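PDB 7CJ3: phosphodiesterase from Salpingoeca rosetta, which carries covalently bound retinal in a bacteriorhodopsin-like transmembrane domain built mainly of helices and present as two copies in the assembly. Local coordinates for residues R50-F55 / P125-R130; S56-F61 / I248-G253; S66-F71 / A260-K265; Y115-S120 / S173-S178. All blocks are in the same frame, centred on the assembly; numbering follows the deposited sequence.

Contact 1: R50-F55 / P125-R130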
# COMPACT_ATOMS: atom_id res chain seq x y z
N ARG B 50 -0.59 -28.43 -3.65
CA ARG B 50 0.35 -28.96 -2.62
C ARG B 50 1.31 -27.86 -2.14
O ARG B 50 1.66 -27.86 -0.93
CB ARG B 50 1.10 -30.19 -3.13
CG ARG B 50 0.22 -31.43 -3.22
CD ARG B 50 0.78 -32.63 -2.46
NE ARG B 50 -0.17 -33.73 -2.59
CZ ARG B 50 -0.36 -34.44 -3.70
NH1 ARG B 50 0.36 -34.20 -4.79
NH2 ARG B 50 -1.26 -35.41 -3.72
N VAL B 51 1.72 -26.96 -3.04
CA VAL B 51 2.64 -25.83 -2.71
C VAL B 51 1.93 -24.90 -1.74
O VAL B 51 2.55 -24.57 -0.69
CB VAL B 51 3.13 -25.07 -3.96
CG1 VAL B 51 3.66 -23.70 -3.62
CG2 VAL B 51 4.21 -25.86 -4.69
N PHE B 52 0.70 -24.52 -2.07
CA PHE B 52 -0.13 -23.57 -1.27
C PHE B 52 -0.63 -24.26 -0.00
O PHE B 52 -0.95 -23.55 0.94
CB PHE B 52 -1.23 -22.95 -2.13
CG PHE B 52 -0.75 -21.94 -3.15
CD1 PHE B 52 -0.08 -20.79 -2.76
CD2 PHE B 52 -0.98 -22.13 -4.51
CE1 PHE B 52 0.38 -19.88 -3.70
CE2 PHE B 52 -0.55 -21.21 -5.45
CZ PHE B 52 0.14 -20.09 -5.05
N ALA B 53 -0.67 -25.60 0.04
CA ALA B 53 -1.03 -26.38 1.25
C ALA B 53 0.18 -26.51 2.19
O ALA B 53 -0.02 -26.51 3.41
CB ALA B 53 -1.56 -27.73 0.86
N LYS B 54 1.40 -26.63 1.66
CA LYS B 54 2.63 -26.74 2.49
C LYS B 54 2.98 -25.35 3.05
O LYS B 54 3.64 -25.26 4.11
CB LYS B 54 3.77 -27.32 1.64
CG LYS B 54 5.09 -27.58 2.35
CD LYS B 54 6.28 -27.76 1.43
CE LYS B 54 7.50 -28.28 2.18
NZ LYS B 54 7.42 -29.73 2.51
N PHE B 55 2.56 -24.29 2.33
CA PHE B 55 2.95 -22.88 2.57
C PHE B 55 1.68 -22.04 2.55
O PHE B 55 1.31 -21.50 1.49
CB PHE B 55 3.91 -22.41 1.47
CG PHE B 55 5.22 -23.16 1.35
CD1 PHE B 55 5.99 -23.45 2.47
CD2 PHE B 55 5.72 -23.53 0.10
CE1 PHE B 55 7.21 -24.10 2.34
CE2 PHE B 55 6.94 -24.17 -0.02
CZ PHE B 55 7.69 -24.45 1.10
N PRO B 125 9.66 -23.73 -4.79
CA PRO B 125 9.16 -23.26 -6.08
C PRO B 125 9.86 -21.98 -6.59
O PRO B 125 10.16 -21.11 -5.81
CB PRO B 125 7.66 -23.03 -5.85
CG PRO B 125 7.48 -22.93 -4.33
CD PRO B 125 8.72 -23.51 -3.67
N VAL B 126 10.09 -21.92 -7.89
CA VAL B 126 10.65 -20.76 -8.63
C VAL B 126 9.51 -20.15 -9.44
O VAL B 126 9.11 -20.73 -10.46
CB VAL B 126 11.80 -21.22 -9.54
CG1 VAL B 126 12.56 -20.04 -10.16
CG2 VAL B 126 12.75 -22.14 -8.81
N TRP B 127 9.00 -19.00 -9.00
CA TRP B 127 7.82 -18.34 -9.60
C TRP B 127 8.29 -17.59 -10.85
O TRP B 127 8.89 -16.47 -10.70
CB TRP B 127 7.19 -17.39 -8.60
CG TRP B 127 6.69 -18.02 -7.34
CD1 TRP B 127 6.97 -17.61 -6.06
CD2 TRP B 127 5.76 -19.10 -7.20
NE1 TRP B 127 6.29 -18.36 -5.15
CE2 TRP B 127 5.55 -19.30 -5.82
CE3 TRP B 127 5.07 -19.92 -8.10
CZ2 TRP B 127 4.69 -20.29 -5.32
CZ3 TRP B 127 4.23 -20.90 -7.61
CH2 TRP B 127 4.03 -21.07 -6.24
N LEU B 128 8.00 -18.16 -12.03
CA LEU B 128 8.40 -17.59 -13.35
C LEU B 128 7.62 -16.29 -13.61
O LEU B 128 8.11 -15.40 -14.36
CB LEU B 128 8.11 -18.66 -14.40
CG LEU B 128 9.06 -19.87 -14.34
CD1 LEU B 128 8.47 -21.08 -15.07
CD2 LEU B 128 10.43 -19.50 -14.90
N MET B 129 6.46 -16.15 -12.98
CA MET B 129 5.61 -14.93 -13.08
C MET B 129 6.30 -13.74 -12.39
O MET B 129 6.36 -12.67 -13.01
CB MET B 129 4.21 -15.17 -12.50
CG MET B 129 3.27 -13.99 -12.67
SD MET B 129 2.82 -13.62 -14.38
CE MET B 129 1.43 -14.75 -14.50
N ARG B 130 6.85 -13.93 -11.19
CA ARG B 130 7.64 -12.86 -10.53
C ARG B 130 8.82 -12.48 -11.44
O ARG B 130 8.95 -11.28 -11.74
CB ARG B 130 8.10 -13.23 -9.12
CG ARG B 130 8.71 -12.05 -8.37
CD ARG B 130 8.78 -12.27 -6.86
NE ARG B 130 9.34 -13.58 -6.54
CZ ARG B 130 9.03 -14.31 -5.47
NH1 ARG B 130 8.19 -13.84 -4.54
NH2 ARG B 130 9.58 -15.49 -5.30
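Val51 turns CG1 anti to its backbone N (chi1 161°), while Trp127 has CG anti to its own carbonyl carbon (chi1 -60°), and from these starting points the two side chains reach toward each other tip to tip. CG1 of Val51 lies 3.7 Å from CH2 of Trp127, at the outer corner of the indole, and the same methyl also meets CG of Pro125 at 4.0 Å. A branched valine suits this place: CG1 meets Trp127 and Pro125 while CG2 packs on Phe116. Phe52 reaches the indole with its tip: CZ is 4.2 Å from Trp127 CH2. The phenyl ring and the six-membered indole ring are nearly parallel, with planes at 12°, yet they are slid so far apart, 5.9 Å between centroids, that they barely overlap. The contact joins the short helix 45-54 to the two-stranded hairpin linking helices 86-111 and 128-149, an interhelical element known from bacteriorhodopsin. Pro125 belongs to the second strand of that hairpin, and Trp127 is the N-cap residue of helix 128-149. At the other end of the contact, Phe55, the first residue to leave helical geometry, puts CE2 4.1 Å from CD of Pro125, and Lys54 CD covers one face of its ring. Phe116 also packs on Pro125 and Trp127, and Tyr62 makes an edge-to-face pair with the indole.

Contact 2: S56-F61 / I248-G253. With OLC ((2R)-2,3-dihydroxypropyl (9Z)-octadec-9-enoate), chain L; OLC ((2R)-2,3-dihydroxypropyl (9Z)-octadec-9-enoate), chain D.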
# COMPACT_ATOMS: atom_id res chain seq x y z
N SER B 56 1.00 -21.94 3.70
CA SER B 56 -0.40 -21.46 3.82
C SER B 56 -0.48 -19.94 3.80
O SER B 56 -1.60 -19.43 3.66
CB SER B 56 -0.97 -21.96 5.10
OG SER B 56 0.00 -22.76 5.71
N HIS B 57 0.62 -19.21 3.91
CA HIS B 57 0.62 -17.73 4.00
C HIS B 57 0.79 -17.10 2.62
O HIS B 57 0.56 -15.87 2.51
CB HIS B 57 1.64 -17.26 5.05
CG HIS B 57 1.49 -17.98 6.35
ND1 HIS B 57 0.31 -17.97 7.10
CD2 HIS B 57 2.32 -18.86 6.96
CE1 HIS B 57 0.44 -18.76 8.14
NE2 HIS B 57 1.67 -19.30 8.10
N LEU B 58 1.12 -17.91 1.61
CA LEU B 58 1.57 -17.42 0.27
C LEU B 58 0.44 -16.67 -0.45
O LEU B 58 0.72 -15.58 -0.99
CB LEU B 58 2.16 -18.59 -0.52
CG LEU B 58 3.53 -19.08 -0.03
CD1 LEU B 58 4.15 -20.09 -0.98
CD2 LEU B 58 4.47 -17.92 0.11
N GLN B 59 -0.80 -17.17 -0.41
CA GLN B 59 -1.95 -16.52 -1.10
C GLN B 59 -2.17 -15.14 -0.47
O GLN B 59 -2.35 -14.13 -1.19
CB GLN B 59 -3.16 -17.49 -1.04
CG GLN B 59 -4.45 -17.04 -1.70
CD GLN B 59 -5.52 -18.09 -1.49
OE1 GLN B 59 -5.24 -19.18 -0.96
NE2 GLN B 59 -6.74 -17.76 -1.91
N SER B 60 -2.10 -15.06 0.85
CA SER B 60 -2.30 -13.80 1.61
C SER B 60 -1.27 -12.78 1.18
O SER B 60 -1.65 -11.64 0.96
CB SER B 60 -2.16 -14.06 3.08
OG SER B 60 -3.25 -14.83 3.58
N PHE B 61 -0.00 -13.20 1.09
CA PHE B 61 1.14 -12.33 0.73
C PHE B 61 0.91 -11.72 -0.65
O PHE B 61 0.92 -10.49 -0.77
CB PHE B 61 2.43 -13.14 0.79
CG PHE B 61 2.86 -13.63 2.15
CD1 PHE B 61 2.19 -13.25 3.31
CD2 PHE B 61 3.98 -14.44 2.27
CE1 PHE B 61 2.59 -13.74 4.55
CE2 PHE B 61 4.39 -14.91 3.51
CZ PHE B 61 3.69 -14.56 4.65
N ILE B 248 17.09 -18.78 6.04
CA ILE B 248 15.63 -18.44 6.15
C ILE B 248 14.85 -19.53 5.41
O ILE B 248 15.42 -20.08 4.45
CB ILE B 248 15.32 -17.03 5.59
CG1 ILE B 248 15.66 -16.89 4.10
CG2 ILE B 248 16.05 -15.96 6.39
CD1 ILE B 248 15.24 -15.57 3.51
N ASP B 249 13.62 -19.83 5.83
CA ASP B 249 12.69 -20.73 5.09
C ASP B 249 12.03 -19.95 3.94
O ASP B 249 12.24 -18.73 3.80
CB ASP B 249 11.66 -21.38 6.03
CG ASP B 249 10.65 -20.47 6.72
OD1 ASP B 249 11.05 -19.77 7.62
OD2 ASP B 249 9.44 -20.49 6.35
N PHE B 250 11.24 -20.64 3.13
CA PHE B 250 10.70 -20.15 1.85
C PHE B 250 9.77 -18.96 2.08
O PHE B 250 10.01 -17.87 1.45
CB PHE B 250 9.96 -21.28 1.14
CG PHE B 250 9.58 -20.87 -0.25
CD1 PHE B 250 10.57 -20.55 -1.17
CD2 PHE B 250 8.24 -20.73 -0.60
CE1 PHE B 250 10.21 -20.13 -2.45
CE2 PHE B 250 7.89 -20.31 -1.88
CZ PHE B 250 8.88 -20.01 -2.80
N GLN B 251 8.78 -19.18 2.97
CA GLN B 251 7.71 -18.20 3.33
C GLN B 251 8.32 -16.90 3.87
O GLN B 251 7.86 -15.82 3.44
CB GLN B 251 6.72 -18.83 4.31
CG GLN B 251 5.95 -19.99 3.73
CD GLN B 251 4.65 -20.32 4.42
OE1 GLN B 251 4.62 -21.07 5.39
NE2 GLN B 251 3.56 -19.79 3.92
N VAL B 252 9.32 -16.96 4.75
CA VAL B 252 9.99 -15.72 5.26
C VAL B 252 10.59 -14.95 4.07
O VAL B 252 10.37 -13.75 4.00
CB VAL B 252 11.04 -16.04 6.35
CG1 VAL B 252 12.04 -14.90 6.55
CG2 VAL B 252 10.39 -16.39 7.70
N GLY B 253 11.26 -15.64 3.14
CA GLY B 253 11.81 -15.05 1.90
C GLY B 253 10.74 -14.42 1.00
O GLY B 253 10.99 -13.31 0.45
C18 OLC L . 3.14 -2.59 1.42
C10 OLC L . 4.38 -9.71 3.70
C9 OLC L . 4.76 -9.45 4.97
C17 OLC L . 2.89 -3.86 0.61
C11 OLC L . 3.07 -9.29 3.09
C8 OLC L . 3.82 -8.67 5.86
C24 OLC L . 2.35 -19.01 11.48
C16 OLC L . 1.75 -4.57 1.25
C12 OLC L . 3.46 -8.64 1.82
C7 OLC L . 4.49 -8.35 7.16
C15 OLC L . 2.23 -5.15 2.58
C13 OLC L . 2.67 -7.40 1.55
C6 OLC L . 4.93 -9.63 7.85
C14 OLC L . 3.19 -6.33 2.48
C5 OLC L . 3.86 -10.62 8.21
C4 OLC L . 4.33 -11.96 7.73
C3 OLC L . 3.39 -13.05 8.25
C2 OLC L . 3.53 -13.27 9.75
C21 OLC L . 3.42 -16.83 11.33
C1 OLC L . 3.77 -14.74 9.96
C22 OLC L . 2.16 -17.57 10.94
O19 OLC L . 4.42 -15.34 9.11
O25 OLC L . 1.56 -19.98 10.76
O23 OLC L . 0.96 -16.86 11.42
O20 OLC L . 3.21 -15.43 11.13
C18 OLC D . -3.22 -2.65 0.82
C10 OLC D . -5.77 -10.61 1.09
C9 OLC D . -6.46 -11.15 0.08
C17 OLC D . -2.88 -3.63 1.91
C11 OLC D . -5.98 -9.22 1.64
C8 OLC D . -6.12 -12.59 -0.28
C16 OLC D . -3.71 -4.90 1.80
C12 OLC D . -5.57 -9.12 3.13
C7 OLC D . -6.39 -13.53 0.93
C15 OLC D . -4.03 -5.51 3.15
C13 OLC D . -4.59 -8.00 3.43
C6 OLC D . -6.69 -15.00 0.55
C14 OLC D . -5.07 -6.61 3.05
C5 OLC D . -6.35 -16.05 1.62
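Leu58 and Gln251 lie in the first turns of helices 58-81 and 250-277, the helices that correspond to the first and seventh of the rhodopsin fold; an extra helix, 17-41, precedes them. The CA atoms of the two residues are 6.9 Å apart. Gln251 is the long arm that bridges the two helices: its extended chain brings the amide end close to the backbone of Ser56 and His57. The imidazole of His57 and this amide are nearly parallel, their planes 15° apart, although the two side chains cross at about a right angle. Beside them, Leu58 places CD1 3.9 Å from CE2 of Phe250, in the plane of the phenyl ring at its edge, an apolar pairing. Phe61 is held between unlike neighbours, with His57 O over one face and C10 of the (2R)-2,3-dihydroxypropyl (9Z)-octadec-9-enoate of chain L over the opposite one, each offset toward the rim, while Gln251 O meets CE2 at the ring edge. Ser60 of the second subunit packs on both His57 and Phe61. At the head group, His57 NE2 and O25 of the same lipid share a hydrogen bond of 2.7 Å.

Contact 3: S66-F71 / A260-K265. With RET (retinal), chain K; OLC ((2R)-2,3-dihydroxypropyl (9Z)-octadec-9-enoate), chain L; OLC ((2R)-2,3-dihydroxypropyl (9Z)-octadec-9-enoate), chain D.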
# COMPACT_ATOMS: atom_id res chain seq x y z
N SER B 66 -0.95 -7.38 -4.04
CA SER B 66 -1.70 -7.05 -5.27
C SER B 66 -2.54 -5.80 -5.01
O SER B 66 -2.43 -4.83 -5.80
CB SER B 66 -2.53 -8.17 -5.79
OG SER B 66 -2.88 -7.84 -7.12
N VAL B 67 -3.29 -5.84 -3.91
CA VAL B 67 -4.14 -4.70 -3.50
C VAL B 67 -3.24 -3.46 -3.38
O VAL B 67 -3.63 -2.38 -3.91
CB VAL B 67 -4.88 -5.03 -2.19
CG1 VAL B 67 -5.62 -3.80 -1.66
CG2 VAL B 67 -5.83 -6.20 -2.37
N ALA B 68 -2.06 -3.61 -2.76
CA ALA B 68 -1.14 -2.47 -2.52
C ALA B 68 -0.78 -1.82 -3.86
O ALA B 68 -0.98 -0.61 -4.02
CB ALA B 68 0.07 -2.94 -1.78
N PHE B 69 -0.28 -2.59 -4.82
CA PHE B 69 0.04 -2.05 -6.17
C PHE B 69 -1.18 -1.42 -6.87
O PHE B 69 -1.05 -0.41 -7.55
CB PHE B 69 0.65 -3.15 -7.02
CG PHE B 69 2.12 -3.32 -6.77
CD1 PHE B 69 3.01 -2.35 -7.19
CD2 PHE B 69 2.61 -4.43 -6.11
CE1 PHE B 69 4.37 -2.51 -6.99
CE2 PHE B 69 3.97 -4.59 -5.92
CZ PHE B 69 4.84 -3.64 -6.37
N ALA B 70 -2.36 -2.01 -6.74
CA ALA B 70 -3.60 -1.42 -7.28
C ALA B 70 -3.70 0.05 -6.82
O ALA B 70 -3.80 0.93 -7.71
CB ALA B 70 -4.81 -2.24 -6.88
N PHE B 71 -3.65 0.30 -5.51
CA PHE B 71 -3.69 1.66 -4.90
C PHE B 71 -2.49 2.48 -5.36
O PHE B 71 -2.69 3.69 -5.62
CB PHE B 71 -3.80 1.60 -3.37
CG PHE B 71 -5.21 1.33 -2.90
CD1 PHE B 71 -6.18 2.32 -2.89
CD2 PHE B 71 -5.60 0.05 -2.51
CE1 PHE B 71 -7.48 2.04 -2.53
CE2 PHE B 71 -6.90 -0.23 -2.15
CZ PHE B 71 -7.84 0.77 -2.15
N ALA B 260 9.84 -5.79 -0.50
CA ALA B 260 10.91 -5.25 -1.38
C ALA B 260 10.33 -4.79 -2.71
O ALA B 260 10.59 -3.62 -3.13
CB ALA B 260 11.95 -6.32 -1.62
N ASP B 261 9.61 -5.68 -3.39
CA ASP B 261 9.03 -5.37 -4.71
C ASP B 261 8.23 -4.06 -4.60
O ASP B 261 8.54 -3.11 -5.34
CB ASP B 261 8.14 -6.50 -5.22
CG ASP B 261 8.00 -6.51 -6.74
OD1 ASP B 261 8.39 -5.51 -7.37
OD2 ASP B 261 7.54 -7.52 -7.28
N TYR B 262 7.28 -4.03 -3.67
CA TYR B 262 6.40 -2.88 -3.40
C TYR B 262 7.26 -1.65 -3.09
O TYR B 262 7.05 -0.60 -3.74
CB TYR B 262 5.43 -3.19 -2.26
CG TYR B 262 4.50 -2.03 -2.00
CD1 TYR B 262 3.52 -1.68 -2.91
CD2 TYR B 262 4.65 -1.24 -0.87
CE1 TYR B 262 2.69 -0.59 -2.68
CE2 TYR B 262 3.81 -0.16 -0.63
CZ TYR B 262 2.84 0.18 -1.55
OH TYR B 262 2.03 1.25 -1.32
N ALA B 263 8.17 -1.79 -2.13
CA ALA B 263 9.07 -0.71 -1.66
C ALA B 263 9.81 -0.13 -2.86
O ALA B 263 9.74 1.09 -3.05
CB ALA B 263 10.03 -1.24 -0.63
N ALA B 264 10.47 -0.98 -3.66
CA ALA B 264 11.30 -0.54 -4.80
C ALA B 264 10.50 0.39 -5.70
O ALA B 264 11.05 1.45 -6.11
CB ALA B 264 11.81 -1.73 -5.58
N LYS B 265 9.24 0.03 -5.99
CA LYS B 265 8.39 0.74 -6.97
C LYS B 265 7.74 1.97 -6.34
O LYS B 265 7.89 3.06 -6.92
CB LYS B 265 7.40 -0.24 -7.60
CG LYS B 265 8.15 -1.39 -8.27
CD LYS B 265 7.33 -2.18 -9.24
CE LYS B 265 8.14 -2.93 -10.27
NZ LYS B 265 8.91 -4.03 -9.65
C1 RET K . 18.30 -12.06 -8.50
C2 RET K . 19.16 -13.29 -8.79
C3 RET K . 20.38 -13.37 -7.99
C4 RET K . 21.23 -12.13 -8.19
C5 RET K . 20.47 -10.84 -8.36
C6 RET K . 19.11 -10.77 -8.38
C7 RET K . 18.47 -9.45 -8.33
C8 RET K . 17.12 -9.13 -8.48
C9 RET K . 16.55 -7.84 -8.66
C10 RET K . 15.15 -7.64 -8.84
C11 RET K . 14.43 -6.44 -8.85
C12 RET K . 13.06 -6.23 -8.92
C13 RET K . 12.38 -5.00 -8.97
C14 RET K . 11.01 -4.96 -9.14
C15 RET K . 10.25 -3.85 -9.71
C16 RET K . 17.33 -11.98 -9.70
C17 RET K . 17.49 -12.32 -7.22
C18 RET K . 21.39 -9.66 -8.51
C19 RET K . 17.39 -6.60 -8.63
C20 RET K . 13.19 -3.75 -8.81
C18 OLC L . 3.14 -2.59 1.42
C10 OLC L . 4.38 -9.71 3.70
C9 OLC L . 4.76 -9.45 4.97
C17 OLC L . 2.89 -3.86 0.61
C11 OLC L . 3.07 -9.29 3.09
C8 OLC L . 3.82 -8.67 5.86
C24 OLC L . 2.35 -19.01 11.48
C16 OLC L . 1.75 -4.57 1.25
C12 OLC L . 3.46 -8.64 1.82
C7 OLC L . 4.49 -8.35 7.16
C15 OLC L . 2.23 -5.15 2.58
C13 OLC L . 2.67 -7.40 1.55
C6 OLC L . 4.93 -9.63 7.85
C14 OLC L . 3.19 -6.33 2.48
C5 OLC L . 3.86 -10.62 8.21
C4 OLC L . 4.33 -11.96 7.73
C3 OLC L . 3.39 -13.05 8.25
C2 OLC L . 3.53 -13.27 9.75
C21 OLC L . 3.42 -16.83 11.33
C1 OLC L . 3.77 -14.74 9.96
C22 OLC L . 2.16 -17.57 10.94
O19 OLC L . 4.42 -15.34 9.11
O25 OLC L . 1.56 -19.98 10.76
O23 OLC L . 0.96 -16.86 11.42
O20 OLC L . 3.21 -15.43 11.13
C18 OLC D . -3.22 -2.65 0.82
C10 OLC D . -5.77 -10.61 1.09
C9 OLC D . -6.46 -11.15 0.08
C17 OLC D . -2.88 -3.63 1.91
C11 OLC D . -5.98 -9.22 1.64
C8 OLC D . -6.12 -12.59 -0.28
C16 OLC D . -3.71 -4.90 1.80
C12 OLC D . -5.57 -9.12 3.13
C7 OLC D . -6.39 -13.53 0.93
C15 OLC D . -4.03 -5.51 3.15
C13 OLC D . -4.59 -8.00 3.43
C6 OLC D . -6.69 -15.00 0.55
C14 OLC D . -5.07 -6.61 3.05
C5 OLC D . -6.35 -16.05 1.62
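The ring of Phe69 has CD1 of Tyr262 over the centre of one face, 4.0 Å above the plane, and CB of Lys265 at its edge, in plane. With the phenol edge directed at the phenyl face, the two rings form a T-shaped stack, planes at 79° and centroids 5.4 Å apart. Tyr262 in turn has C17 of the lipid chain of (2R)-2,3-dihydroxypropyl (9Z)-octadec-9-enoate (chain L) over one face, and its CE1 lies 3.6 Å from CB of Ala68, a residue small enough to let the aromatic ring come near the helix. The partners belong to helices 58-81 and 250-277, which run almost parallel here, at 10° with axes 10.6 Å apart, as the helices equivalent to the first and seventh do in the rhodopsin fold. On the retinal side, Phe69 crosses Lys265 at about a right angle and touches its aliphatic part, CE1 to CD at 3.7 Å. The lysine chain then bends at its last torsion, and NZ is covalently bonded to C15 of retinal, consistent with the Schiff-base linkage of this family. Asp261, one turn earlier, forms a salt bridge from OD1 to Lys265 NZ at 2.8 Å; its other oxygen, OD2, shares a hydrogen bond with Tyr106 OH. Across the subunit interface, Tyr262 meets Phe71 of the second subunit edge to face.

Contact 4: Y115-S120 / S173-S178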
# COMPACT_ATOMS: atom_id res chain seq x y z
N TYR B 115 2.36 -22.54 -13.84
CA TYR B 115 3.57 -23.36 -14.04
C TYR B 115 4.73 -22.67 -13.33
O TYR B 115 4.87 -21.42 -13.42
CB TYR B 115 3.89 -23.51 -15.53
CG TYR B 115 5.14 -24.29 -15.81
CD1 TYR B 115 5.29 -25.58 -15.34
CD2 TYR B 115 6.19 -23.72 -16.50
CE1 TYR B 115 6.44 -26.31 -15.59
CE2 TYR B 115 7.35 -24.43 -16.77
CZ TYR B 115 7.47 -25.73 -16.32
OH TYR B 115 8.60 -26.42 -16.60
N PHE B 116 5.53 -23.49 -12.63
CA PHE B 116 6.67 -23.07 -11.77
C PHE B 116 7.74 -24.16 -11.80
O PHE B 116 7.44 -25.32 -12.13
CB PHE B 116 6.17 -22.78 -10.35
CG PHE B 116 5.66 -23.98 -9.60
CD1 PHE B 116 4.34 -24.35 -9.67
CD2 PHE B 116 6.52 -24.75 -8.81
CE1 PHE B 116 3.86 -25.43 -8.93
CE2 PHE B 116 6.05 -25.84 -8.09
CZ PHE B 116 4.72 -26.18 -8.15
N LEU B 117 8.98 -23.77 -11.50
CA LEU B 117 10.14 -24.69 -11.43
C LEU B 117 10.32 -25.09 -9.98
O LEU B 117 9.80 -24.37 -9.11
CB LEU B 117 11.37 -23.99 -12.02
CG LEU B 117 11.49 -24.00 -13.55
CD1 LEU B 117 10.15 -23.99 -14.24
CD2 LEU B 117 12.32 -22.82 -14.05
N VAL B 118 10.98 -26.22 -9.74
CA VAL B 118 11.45 -26.65 -8.39
C VAL B 118 12.98 -26.49 -8.39
O VAL B 118 13.63 -26.99 -9.35
CB VAL B 118 10.98 -28.09 -8.10
CG1 VAL B 118 11.40 -28.56 -6.74
CG2 VAL B 118 9.48 -28.19 -8.24
N ASP B 119 13.51 -25.74 -7.41
CA ASP B 119 14.96 -25.35 -7.32
C ASP B 119 15.77 -26.56 -6.82
O ASP B 119 15.17 -27.45 -6.13
CB ASP B 119 15.16 -24.02 -6.58
CG ASP B 119 14.91 -23.97 -5.06
OD1 ASP B 119 14.70 -25.03 -4.42
OD2 ASP B 119 14.96 -22.83 -4.52
N SER B 120 17.06 -26.62 -7.23
CA SER B 120 18.04 -27.70 -6.95
C SER B 120 18.40 -27.71 -5.46
O SER B 120 18.60 -28.81 -4.91
CB SER B 120 19.31 -27.53 -7.76
OG SER B 120 19.05 -27.10 -9.09
N SER B 173 19.77 -20.15 -12.74
CA SER B 173 20.75 -20.62 -11.74
C SER B 173 20.04 -21.52 -10.71
O SER B 173 20.72 -22.38 -10.13
CB SER B 173 21.48 -19.47 -11.10
OG SER B 173 20.76 -18.95 -10.00
N SER B 174 18.74 -21.33 -10.52
CA SER B 174 17.94 -22.01 -9.48
C SER B 174 17.68 -23.47 -9.87
O SER B 174 17.24 -24.24 -8.98
CB SER B 174 16.66 -21.28 -9.20
OG SER B 174 16.89 -19.89 -9.13
N ILE B 175 17.92 -23.84 -11.14
CA ILE B 175 17.59 -25.19 -11.69
C ILE B 175 18.83 -25.83 -12.33
O ILE B 175 18.63 -26.79 -13.10
CB ILE B 175 16.42 -25.12 -12.69
CG1 ILE B 175 16.69 -24.17 -13.87
CG2 ILE B 175 15.14 -24.76 -11.96
CD1 ILE B 175 16.31 -24.69 -15.25
N LEU B 176 20.04 -25.34 -12.06
CA LEU B 176 21.31 -25.98 -12.47
C LEU B 176 21.87 -26.75 -11.26
O LEU B 176 21.44 -26.50 -10.13
CB LEU B 176 22.28 -24.91 -12.96
CG LEU B 176 21.76 -24.05 -14.10
CD1 LEU B 176 22.71 -22.88 -14.41
CD2 LEU B 176 21.50 -24.88 -15.35
N PRO B 177 22.79 -27.73 -11.46
CA PRO B 177 23.60 -28.27 -10.36
C PRO B 177 24.61 -27.26 -9.77
O PRO B 177 24.81 -26.20 -10.33
CB PRO B 177 24.37 -29.46 -10.97
CG PRO B 177 23.73 -29.71 -12.33
CD PRO B 177 23.05 -28.42 -12.73
N SER B 178 25.25 -27.65 -8.66
CA SER B 178 26.00 -26.79 -7.70
C SER B 178 26.97 -25.81 -8.37
O SER B 178 26.87 -24.62 -8.01
CB SER B 178 26.71 -27.65 -6.71
OG SER B 178 25.76 -28.38 -5.95
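Ser120 holds the loop 173-178 with two hydrogen bonds, one from its backbone and one from its side chain. Its N donates to Ser174 O at 3.0 Å, a fairly straight bond of 157° with the donor only slightly tilted from the carbonyl plane. Its hydroxyl OG, anti to the carbonyl carbon and beside the backbone N, donates to Leu176 O at 2.7 Å, and here the donor stands well above the carbonyl plane, 48° out of it. A serine suits the place, since a short hydroxyl can reach a backbone oxygen close to its own main chain. Ser174 O is also approached by Asp119 CA at 3.0 Å, in a CH...O contact. Beside these polar links, Ile175 CG2 lies against CB of Leu117 at 3.8 Å, a small apolar patch on the surface. Further bonds position both partners. Ser173 to Leu176 form a type I beta turn between helices 153-173 and 178-207, with Pro177 as N-cap of the latter, and Ser174 OG is hydrogen-bonded to Gly170 O in the preceding helix. On the other side, Leu117 and Val118 form a strand of the hairpin between helices 86-111 and 128-149, and Asp119 OD1 accepts from the backbone N of Gln122 and of Asn124 within the hairpin loop. Because both acceptors across the contact are main-chain carbonyls, the two hydrogen bonds read the path of the main chain and do not themselves require particular side chains at Ser174 and Leu176.

In the fold
Contacts 1, 2 and 4 lie at one end of the helical bundle; contact 3 sits deeper, about 17 Å centre to centre from contact 2. Contacts 2 and 3 both join helices 58-81 and 250-277, first near their N-terminal ends, then beside the retinal, and touch the same two lipids. This pair, which carries the retinal-bound Lys265, also faces the second subunit. Contacts 1 and 4, centres about 13 Å apart, join the hairpin of strands 117-118 and 125-126 to helix 45-54 and to the loop before helix 178-207. Contact 1 also touches contact 2, their centres about 9 Å apart. Along the chain, contact 4 nests within the loops closed by contacts 2 and 3; contact 1 interleaves with all.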